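Phenylalanine hydroxylase (Colwellia psychrerythraea, PDB 2V27) probably uses a non-haem iron, tetrahydrobiopterin and molecular oxygen to hydroxylate L-phenylalanine to L-tyrosine, the first step of phenylalanine breakdown. Local coordinates at residues 214-219 and 261-266. Numbering follows the deposited sequence. Where two conformers were deposited one is given.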
loop_
_atom_site.group_PDB
_atom_site.type_symbol
_atom_site.label_atom_id
_atom_site.label_comp_id
_atom_site.label_asym_id
_atom_site.label_seq_id
_atom_site.Cartn_x
_atom_site.Cartn_y
_atom_site.Cartn_z
ATOM N N PRO B 214 9.833 -7.655 -8.006
ATOM C CA PRO B 214 8.362 -7.795 -7.780
ATOM C C PRO B 214 7.798 -6.415 -7.519
ATOM O O PRO B 214 8.493 -5.518 -6.956
ATOM C CB PRO B 214 8.249 -8.568 -6.452
ATOM C CG PRO B 214 9.595 -8.701 -5.945
ATOM C CD PRO B 214 10.655 -8.270 -6.944
ATOM N N TYR B 215 6.565 -6.190 -7.930
ATOM C CA TYR B 215 5.953 -4.875 -7.625
ATOM C C TYR B 215 4.444 -5.076 -7.488
ATOM O O TYR B 215 3.867 -6.107 -7.886
ATOM C CB TYR B 215 6.213 -3.861 -8.764
ATOM C CG TYR B 215 5.528 -4.173 -10.047
ATOM C CD1 TYR B 215 4.388 -3.470 -10.455
ATOM C CD2 TYR B 215 6.047 -5.174 -10.891
ATOM C CE1 TYR B 215 3.752 -3.779 -11.673
ATOM C CE2 TYR B 215 5.430 -5.490 -12.094
ATOM C CZ TYR B 215 4.301 -4.799 -12.474
ATOM O OH TYR B 215 3.632 -5.082 -13.652
ATOM N N ARG B 216 3.814 -4.078 -6.873
ATOM C CA ARG B 216 2.363 -4.082 -6.635
ATOM C C ARG B 216 1.822 -2.739 -7.030
ATOM O O ARG B 216 2.422 -1.723 -6.700
ATOM C CB ARG B 216 2.039 -4.377 -5.174
ATOM C CG ARG B 216 2.558 -5.725 -4.679
ATOM C CD ARG B 216 1.776 -6.903 -5.322
ATOM N NE ARG B 216 2.287 -8.188 -4.793
ATOM C CZ ARG B 216 3.290 -8.901 -5.325
ATOM N NH1 ARG B 216 3.916 -8.502 -6.452
ATOM N NH2 ARG B 216 3.684 -10.037 -4.710
ATOM N N ILE B 217 0.688 -2.721 -7.715
ATOM C CA ILE B 217 0.212 -1.450 -8.285
ATOM C C ILE B 217 -0.458 -0.495 -7.315
ATOM O O ILE B 217 -0.476 0.695 -7.574
ATOM C CB ILE B 217 -0.710 -1.608 -9.523
ATOM C CG1 ILE B 217 -2.000 -2.315 -9.131
ATOM C CG2 ILE B 217 0.051 -2.404 -10.591
ATOM C CD1 ILE B 217 -3.115 -2.226 -10.210
ATOM N N ASP B 218 -0.940 -1.045 -6.196
ATOM C CA ASP B 218 -1.798 -0.349 -5.225
ATOM C C ASP B 218 -1.066 0.137 -3.964
ATOM O O ASP B 218 -1.697 0.445 -2.945
ATOM C CB ASP B 218 -2.973 -1.282 -4.842
ATOM C CG ASP B 218 -3.845 -1.654 -6.035
ATOM O OD1 ASP B 218 -3.988 -0.801 -6.938
ATOM O OD2 ASP B 218 -4.389 -2.796 -6.090
ATOM N N ILE B 219 0.262 0.221 -4.063
ATOM C CA ILE B 219 1.088 0.688 -2.925
ATOM C C ILE B 219 2.054 1.826 -3.335
ATOM O O ILE B 219 2.297 2.036 -4.535
ATOM C CB ILE B 219 1.926 -0.433 -2.212
ATOM C CG1 ILE B 219 2.997 -0.969 -3.193
ATOM C CG2 ILE B 219 1.021 -1.550 -1.721
ATOM C CD1 ILE B 219 3.955 -1.956 -2.508
ATOM N N PHE B 261 9.506 -5.441 2.064
ATOM C CA PHE B 261 8.417 -5.712 3.004
ATOM C C PHE B 261 7.033 -5.177 2.537
ATOM O O PHE B 261 6.046 -5.908 2.668
ATOM C CB PHE B 261 8.797 -5.155 4.383
ATOM C CG PHE B 261 7.776 -5.425 5.430
ATOM C CD1 PHE B 261 7.654 -6.716 5.972
ATOM C CD2 PHE B 261 6.914 -4.431 5.886
ATOM C CE1 PHE B 261 6.673 -6.958 6.980
ATOM C CE2 PHE B 261 5.958 -4.683 6.862
ATOM C CZ PHE B 261 5.840 -5.948 7.421
ATOM N N PRO B 262 6.939 -3.925 1.992
ATOM C CA PRO B 262 5.602 -3.460 1.536
ATOM C C PRO B 262 4.997 -4.335 0.466
ATOM O O PRO B 262 3.781 -4.481 0.418
ATOM C CB PRO B 262 5.885 -2.026 1.011
ATOM C CG PRO B 262 7.125 -1.563 1.805
ATOM C CD PRO B 262 7.962 -2.864 1.864
ATOM N N VAL B 263 5.841 -4.921 -0.387
ATOM C CA VAL B 263 5.325 -5.886 -1.400
ATOM C C VAL B 263 4.842 -7.203 -0.766
ATOM O O VAL B 263 3.790 -7.738 -1.161
ATOM C CB VAL B 263 6.392 -6.100 -2.491
ATOM C CG1 VAL B 263 5.993 -7.271 -3.442
ATOM C CG2 VAL B 263 6.553 -4.789 -3.288
ATOM N N LYS B 264 5.553 -7.673 0.235
ATOM C CA LYS B 264 5.120 -8.858 0.957
ATOM C C LYS B 264 3.749 -8.635 1.597
ATOM O O LYS B 264 2.888 -9.509 1.593
ATOM C CB LYS B 264 6.130 -9.284 2.018
ATOM C CG LYS B 264 7.460 -9.637 1.439
ATOM C CD LYS B 264 8.389 -10.237 2.531
ATOM C CE LYS B 264 9.810 -10.433 1.941
ATOM N NZ LYS B 264 10.852 -10.674 3.003
ATOM N N LYS B 265 3.537 -7.430 2.133
ATOM C CA LYS B 265 2.316 -7.070 2.848
ATOM C C LYS B 265 1.150 -6.807 1.931
ATOM O O LYS B 265 -0.012 -7.087 2.276
ATOM C CB LYS B 265 2.633 -5.851 3.739
ATOM C CG LYS B 265 1.453 -5.297 4.533
ATOM C CD LYS B 265 2.014 -4.212 5.485
ATOM C CE LYS B 265 0.899 -3.720 6.365
ATOM N NZ LYS B 265 1.487 -2.708 7.290
ATOM N N ALA B 266 1.423 -6.344 0.703
ATOM C CA ALA B 266 0.347 -5.949 -0.214
ATOM C C ALA B 266 -0.510 -7.138 -0.632
ATOM O O ALA B 266 -0.034 -8.283 -0.684
ATOM C CB ALA B 266 0.881 -5.259 -1.468
HETATM O O HOH W 1 1.860 -9.430 -2.145
#
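Val263 and Ala266, one helical turn apart, turn their methyl groups to the loop 214-219, where Ile219 and Pro214 meet them through carbon alone. CD1 of Ile219 reaches CG2 of Val263 at 3.9 Å and also touches the Pro262 ring at CB, while its other branch, Ile219 CG2, lies 3.7 Å from CB of Ala266. A branched side chain suits this place because its two arms serve different partners; the small alanine lets the loop come close. Pro214 CB adds a lighter touch on Val263 CG1.

Val263 CG1, anti to the backbone N (chi1 171°), lies 3.6 Å above the plane of the Arg216 guanidinium, over its centre. The bend at chi2 (-70°) helps to lay this flat end across the valine. Arg216 NH1 donates to Tyr215 O at 2.8 Å, from above the carbonyl plane. Arginine suits the site: its stem packs on Ala266 CB, its face on a methyl, and its in-plane N-H groups serve Tyr215 O and a water.

No direct hydrogen bond joins the segments; the water accepts from Arg216 NE (3.0 Å) and donates to Val263 O and Ala266 O, each 2.7 Å away. An alanine in place of Arg216 would probably leave the water without the N-H of NE and take away the flat group lying over Val263 CG1.

The short helix 261-265 and the first residue beyond it are thus joined to the loop before strand 223-227 by apolar contact beside a water-mediated polar bridge, where the cationic guanidinium probably complements carbonyls at the helix end.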